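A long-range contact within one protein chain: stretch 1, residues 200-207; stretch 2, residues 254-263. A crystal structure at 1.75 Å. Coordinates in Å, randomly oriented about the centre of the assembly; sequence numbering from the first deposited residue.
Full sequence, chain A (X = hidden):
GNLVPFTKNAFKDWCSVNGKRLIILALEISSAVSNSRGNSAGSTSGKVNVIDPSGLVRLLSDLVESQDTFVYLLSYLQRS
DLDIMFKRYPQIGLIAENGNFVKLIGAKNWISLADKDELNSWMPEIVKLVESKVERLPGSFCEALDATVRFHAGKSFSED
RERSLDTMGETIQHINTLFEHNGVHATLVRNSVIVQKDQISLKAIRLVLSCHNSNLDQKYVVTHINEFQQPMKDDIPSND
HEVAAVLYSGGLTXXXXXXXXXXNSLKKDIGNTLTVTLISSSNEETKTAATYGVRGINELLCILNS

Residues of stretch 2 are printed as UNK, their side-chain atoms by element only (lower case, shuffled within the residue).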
ATOM      1  N   ILE A 200       5.522  -3.868  -6.093  1.00 19.98           N
ATOM      2  CA  ILE A 200       5.286  -2.484  -6.494  1.00 20.12           C
ATOM      3  C   ILE A 200       5.063  -1.590  -5.256  1.00 16.63           C
ATOM      4  O   ILE A 200       5.457  -0.422  -5.261  1.00 15.86           O
ATOM      5  CB  ILE A 200       4.100  -2.375  -7.508  1.00 21.47           C
ATOM      6  CG1 ILE A 200       4.050  -0.980  -8.140  1.00 18.79           C
ATOM      7  CG2 ILE A 200       2.771  -2.748  -6.867  1.00 21.26           C
ATOM      8  CD1 ILE A 200       5.318  -0.589  -8.865  1.00 24.24           C
ATOM      9  N   SER A 201       4.501  -2.138  -4.181  1.00 18.96           N
ATOM     10  CA  SER A 201       4.314  -1.344  -2.959  1.00 18.62           C
ATOM     11  C   SER A 201       5.663  -1.036  -2.317  1.00 15.71           C
ATOM     12  O   SER A 201       5.884   0.058  -1.798  1.00 17.58           O
ATOM     13  CB  SER A 201       3.393  -2.060  -1.961  1.00 23.35           C
ATOM     14  OG  SER A 201       3.974  -3.264  -1.494  1.00 24.74           O
ATOM     15  N   LEU A 202       6.572  -2.005  -2.365  1.00 19.17           N
ATOM     16  CA  LEU A 202       7.920  -1.803  -1.834  1.00 23.18           C
ATOM     17  C   LEU A 202       8.648  -0.728  -2.624  1.00 17.62           C
ATOM     18  O   LEU A 202       9.316   0.129  -2.051  1.00 19.13           O
ATOM     19  CB  LEU A 202       8.724  -3.107  -1.865  1.00 20.53           C
ATOM     20  CG  LEU A 202       8.539  -4.135  -0.745  1.00 27.54           C
ATOM     21  CD1 LEU A 202       7.129  -4.673  -0.680  1.00 34.97           C
ATOM     22  CD2 LEU A 202       9.531  -5.277  -0.932  1.00 34.05           C
ATOM     23  N   LYS A 203       8.516  -0.774  -3.945  1.00 17.83           N
ATOM     24  CA  LYS A 203       9.182   0.199  -4.801  1.00 16.37           C
ATOM     25  C   LYS A 203       8.620   1.604  -4.589  1.00 16.11           C
ATOM     26  O   LYS A 203       9.365   2.584  -4.645  1.00 19.54           O
ATOM     27  CB  LYS A 203       9.068  -0.217  -6.270  1.00 22.61           C
ATOM     28  CG  LYS A 203       9.802  -1.520  -6.561  1.00 22.07           C
ATOM     29  CD  LYS A 203       9.837  -1.854  -8.042  1.00 28.43           C
ATOM     30  CE  LYS A 203      10.597  -3.150  -8.280  1.00 37.17           C
ATOM     31  NZ  LYS A 203      10.681  -3.498  -9.736  1.00 33.62           N
ATOM     32  N   ALA A 204       7.317   1.703  -4.330  1.00 18.39           N
ATOM     33  CA  ALA A 204       6.709   3.002  -4.063  1.00 18.60           C
ATOM     34  C   ALA A 204       7.181   3.574  -2.730  1.00 17.79           C
ATOM     35  O   ALA A 204       7.464   4.763  -2.625  1.00 16.80           O
ATOM     36  CB  ALA A 204       5.186   2.901  -4.089  1.00 17.84           C
ATOM     37  N   ILE A 205       7.259   2.723  -1.712  1.00 15.55           N
ATOM     38  CA  ILE A 205       7.737   3.161  -0.411  1.00 18.43           C
ATOM     39  C   ILE A 205       9.180   3.646  -0.543  1.00 20.99           C
ATOM     40  O   ILE A 205       9.538   4.706  -0.037  1.00 18.49           O
ATOM     41  CB  ILE A 205       7.635   2.037   0.641  1.00 16.24           C
ATOM     42  CG1 ILE A 205       6.156   1.782   0.974  1.00 21.69           C
ATOM     43  CG2 ILE A 205       8.423   2.423   1.916  1.00 18.94           C
ATOM     44  CD1 ILE A 205       5.910   0.579   1.858  1.00 24.11           C
ATOM     45  N   ARG A 206       9.992   2.887  -1.271  1.00 21.44           N
ATOM     46  CA  ARG A 206      11.383   3.267  -1.493  1.00 17.84           C
ATOM     47  C   ARG A 206      11.479   4.599  -2.227  1.00 20.04           C
ATOM     48  O   ARG A 206      12.322   5.426  -1.903  1.00 21.84           O
ATOM     49  CB  ARG A 206      12.123   2.179  -2.276  1.00 19.80           C
ATOM     50  CG  ARG A 206      13.551   2.566  -2.644  1.00 23.60           C
ATOM     51  CD  ARG A 206      14.276   1.428  -3.356  1.00 22.07           C
ATOM     52  NE  ARG A 206      13.702   1.120  -4.660  1.00 29.11           N
ATOM     53  CZ  ARG A 206      14.135   0.147  -5.457  1.00 31.78           C
ATOM     54  NH1 ARG A 206      15.156  -0.614  -5.082  1.00 31.34           N
ATOM     55  NH2 ARG A 206      13.547  -0.064  -6.629  1.00 28.84           N
ATOM     56  N   LEU A 207      10.599   4.812  -3.200  1.00 19.57           N
ATOM     57  CA  LEU A 207      10.577   6.065  -3.953  1.00 14.73           C
ATOM     58  C   LEU A 207      10.216   7.256  -3.062  1.00 18.96           C
ATOM     59  O   LEU A 207      10.885   8.291  -3.083  1.00 18.51           O
ATOM     60  CB  LEU A 207       9.594   5.954  -5.131  1.00 14.98           C
ATOM     61  CG  LEU A 207       9.419   7.148  -6.080  1.00 18.92           C
ATOM     62  CD1 LEU A 207       8.943   6.658  -7.439  1.00 23.28           C
ATOM     63  CD2 LEU A 207       8.428   8.188  -5.545  1.00 20.73           C
ATOM     64  N   UNK A 254      -0.725 -10.485   2.898  1.00 28.38           N
ATOM     65  CA  UNK A 254       0.596 -10.859   2.395  1.00 27.77           C
ATOM     66  C   UNK A 254       1.376  -9.633   1.940  1.00 32.27           C
ATOM     67  O   UNK A 254       2.600  -9.561   2.090  1.00 29.50           O
ATOM     68  c   UNK A 254       0.471 -11.856   1.240  1.00 30.83           C
ATOM     69  o   UNK A 254      -0.121 -13.062   1.678  1.00 40.82           O
ATOM     70  N   UNK A 255       0.657  -8.671   1.378  1.00 29.58           N
ATOM     71  CA  UNK A 255       1.274  -7.451   0.883  1.00 24.92           C
ATOM     72  C   UNK A 255       1.725  -6.569   2.044  1.00 28.61           C
ATOM     73  O   UNK A 255       2.812  -5.997   2.001  1.00 24.06           O
ATOM     74  c   UNK A 255       0.778  -5.246  -0.239  1.00 43.88           C
ATOM     75  c   UNK A 255       0.316  -6.684  -0.046  1.00 36.31           C
ATOM     76  c   UNK A 255      -0.496  -6.645  -2.468  1.00 51.77           C
ATOM     77  c   UNK A 255       0.234  -7.409  -1.391  1.00 37.41           C
ATOM     78  N   UNK A 256       0.900  -6.472   3.084  1.00 21.20           N
ATOM     79  CA  UNK A 256       1.309  -5.784   4.301  1.00 21.03           C
ATOM     80  C   UNK A 256       2.585  -6.400   4.855  1.00 21.77           C
ATOM     81  O   UNK A 256       3.497  -5.689   5.282  1.00 21.73           O
ATOM     82  o   UNK A 256      -0.640  -3.709   4.784  1.00 22.62           O
ATOM     83  o   UNK A 256      -2.097  -5.313   5.139  1.00 25.98           O
ATOM     84  c   UNK A 256       0.208  -5.843   5.361  1.00 22.40           C
ATOM     85  c   UNK A 256      -0.926  -4.885   5.077  1.00 25.70           C
ATOM     86  N   UNK A 257       2.646  -7.727   4.833  1.00 22.88           N
ATOM     87  CA  UNK A 257       3.771  -8.447   5.411  1.00 24.48           C
ATOM     88  C   UNK A 257       5.071  -8.106   4.703  1.00 22.57           C
ATOM     89  O   UNK A 257       6.094  -7.921   5.360  1.00 22.60           O
ATOM     90  c   UNK A 257       2.841  -9.927   7.800  1.00 31.91           C
ATOM     91  o   UNK A 257       1.914  -9.469   8.505  1.00 32.16           O
ATOM     92  c   UNK A 257       3.529  -9.955   5.371  1.00 24.81           C
ATOM     93  c   UNK A 257       2.513 -10.419   6.403  1.00 27.68           C
ATOM     94  o   UNK A 257       4.029  -9.995   8.189  1.00 27.20           O
ATOM     95  N   UNK A 258       5.023  -8.011   3.374  1.00 25.81           N
ATOM     96  CA  UNK A 258       6.199  -7.622   2.606  1.00 23.66           C
ATOM     97  C   UNK A 258       6.627  -6.213   2.990  1.00 25.18           C
ATOM     98  O   UNK A 258       7.819  -5.932   3.104  1.00 21.56           O
ATOM     99  c   UNK A 258       5.935  -7.713   1.116  1.00 24.07           C
ATOM    100  N   UNK A 259       5.654  -5.329   3.189  1.00 20.59           N
ATOM    101  CA  UNK A 259       5.960  -3.969   3.622  1.00 20.17           C
ATOM    102  C   UNK A 259       6.540  -3.920   5.037  1.00 19.32           C
ATOM    103  O   UNK A 259       7.465  -3.151   5.294  1.00 20.28           O
ATOM    104  c   UNK A 259       4.264  -2.866   2.090  1.00 23.01           C
ATOM    105  o   UNK A 259       5.059  -2.987   1.159  1.00 25.77           O
ATOM    106  c   UNK A 259       4.711  -3.086   3.526  1.00 19.19           C
ATOM    107  n   UNK A 259       2.987  -2.541   1.902  1.00 20.20           N
ATOM    108  N   UNK A 260       6.003  -4.723   5.957  1.00 20.21           N
ATOM    109  CA  UNK A 260       6.541  -4.747   7.324  1.00 20.18           C
ATOM    110  C   UNK A 260       7.999  -5.184   7.306  1.00 22.91           C
ATOM    111  O   UNK A 260       8.858  -4.561   7.922  1.00 20.76           O
ATOM    112  c   UNK A 260       3.988  -3.969   8.776  1.00 22.73           C
ATOM    113  c   UNK A 260       2.667  -3.607   9.014  1.00 20.84           C
ATOM    114  c   UNK A 260       5.752  -5.692   8.241  1.00 17.67           C
ATOM    115  c   UNK A 260       1.680  -4.573   8.956  1.00 21.69           C
ATOM    116  c   UNK A 260       4.326  -5.287   8.499  1.00 19.70           C
ATOM    117  c   UNK A 260       3.310  -6.230   8.458  1.00 23.34           C
ATOM    118  c   UNK A 260       1.997  -5.880   8.683  1.00 20.76           C
ATOM    119  o   UNK A 260       0.366  -4.242   9.173  1.00 22.90           O
ATOM    120  N   UNK A 261       8.266  -6.273   6.600  1.00 26.17           N
ATOM    121  CA  UNK A 261       9.625  -6.795   6.525  1.00 26.97           C
ATOM    122  C   UNK A 261      10.582  -5.775   5.913  1.00 25.79           C
ATOM    123  O   UNK A 261      11.716  -5.624   6.378  1.00 26.01           O
ATOM    124  c   UNK A 261       8.927  -9.243   6.441  1.00 27.69           C
ATOM    125  c   UNK A 261       9.638  -8.101   5.731  1.00 26.02           C
ATOM    126  o   UNK A 261       9.574 -10.584   4.588  1.00 40.70           O
ATOM    127  c   UNK A 261       8.846 -10.499   5.594  1.00 45.51           C
ATOM    128  o   UNK A 261       8.050 -11.401   5.933  1.00 46.54           O
ATOM    129  N   UNK A 262      10.123  -5.058   4.890  1.00 22.96           N
ATOM    130  CA  UNK A 262      10.956  -4.036   4.255  1.00 21.14           C
ATOM    131  C   UNK A 262      11.246  -2.865   5.192  1.00 24.40           C
ATOM    132  O   UNK A 262      12.396  -2.441   5.330  1.00 26.00           O
ATOM    133  c   UNK A 262      12.430  -2.507   2.038  1.00 22.11           C
ATOM    134  c   UNK A 262      11.072  -2.383   2.319  1.00 23.93           C
ATOM    135  c   UNK A 262      10.449  -1.185   1.995  1.00 23.17           C
ATOM    136  c   UNK A 262      13.143  -1.469   1.456  1.00 26.75           C
ATOM    137  c   UNK A 262      10.301  -3.519   2.965  1.00 20.87           C
ATOM    138  c   UNK A 262      12.499  -0.289   1.144  1.00 30.55           C
ATOM    139  o   UNK A 262      13.200   0.743   0.558  1.00 26.68           O
ATOM    140  c   UNK A 262      11.149  -0.143   1.409  1.00 23.76           C
ATOM    141  N   UNK A 263      10.206  -2.336   5.835  1.00 22.13           N
ATOM    142  CA  UNK A 263      10.393  -1.211   6.738  1.00 20.10           C
ATOM    143  C   UNK A 263      11.231  -1.634   7.944  1.00 22.42           C
ATOM    144  O   UNK A 263      12.065  -0.865   8.412  1.00 23.91           O
ATOM    145  c   UNK A 263       8.336  -0.015   5.981  1.00 22.19           C
ATOM    146  c   UNK A 263       9.040  -0.621   7.189  1.00 20.42           C
ATOM    147  c   UNK A 263       9.240   0.428   8.268  1.00 24.53           C
TER

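Position 254 carries one carbon followed by one oxygen and is out of reach of stretch 1. One carbon ending in a hydroxyl is serine, Ser254, a small polar residue at home on an exposed part of the helix.

Position 255 has four carbons, forked at the first, with one arm two carbons long. The carbon of the short arm lies 4.0 Å from OG of Ser201. This beta-branched aliphatic chain is isoleucine. Ile255 points sideways, so a single methyl, CG2, borders that hydroxyl at the fringe of the contact.

At 256 there are two carbons, the second bearing two oxygens. This short carboxylate is Asp256; its CA-to-CB bond points away from stretch 1, and both oxygens are hydrogen-bonded outside this contact, as suits a buried charge. Position 257 is longer by one carbon, three in all with two oxygens on the third, which makes it glutamate. Glu257 is also out of reach, and its carboxylate suits a place where it finds partners elsewhere in the structure.

Position 258 has a single carbon, CB, which points toward stretch 1 and sits 3.7 Å from CD1 of Leu202. One carbon means alanine. So short a side chain as that of Ala258 lets the leucine methyl pack close to the helix.

Position 259 shows two carbons, the second carrying one oxygen and one nitrogen. The chain starts out sideways, but its end comes nearer to stretch 1: the oxygen lies 2.9 Å from OG of Ser201, 3.2 Å from CD1 of Leu202 and 3.7 Å from CD1 of Ile205. The carboxamide is that of asparagine. OD1 of Asn259 accepts a hydrogen bond from OG of Ser201, a polar link among aliphatic groups. An amide suits this buried place because it offers an acceptor to the serine while its ND2 donates to a partner elsewhere in the structure.

Position 260 has one carbon and a six-carbon ring bearing an oxygen: tyrosine. Tyr260 does not reach stretch 1; its hydroxyl suits a buried place where it is hydrogen-bonded elsewhere. Position 261, three carbons with two oxygens on the third, is glutamate; Glu261 is exposed, as suits its charge, and makes no contact here.

Position 262 again has one carbon and a hydroxyl-bearing ring, but points toward stretch 1. Its CB packs 4.2 Å from CG of Leu202, a ring carbon meets CG2 of Ile205 edge-on at 3.8 Å, and the ring oxygen lies 3.4 Å from CB of Arg206. This is Tyr262, with 93 Å² covered, the largest share here; a long, flat side chain can span three residues of the facing helix.

Position 263 has one carbon carrying two more: valine. Val263 points sideways and only borders the contact, an apolar chain in a buried position.

The two helices run in broadly the same direction, 38° apart, with axes approaching to 9.6 Å. Leu202 packs against both Ala258 and Tyr262, and Ile205 against the ring edge of Tyr262, while the Ser201–Asn259 hydrogen bond, the only one across the stretches, satisfies buried polar atoms and adds directionality to the packing.

Stretch 2 (254-263) SIDEANYEYV
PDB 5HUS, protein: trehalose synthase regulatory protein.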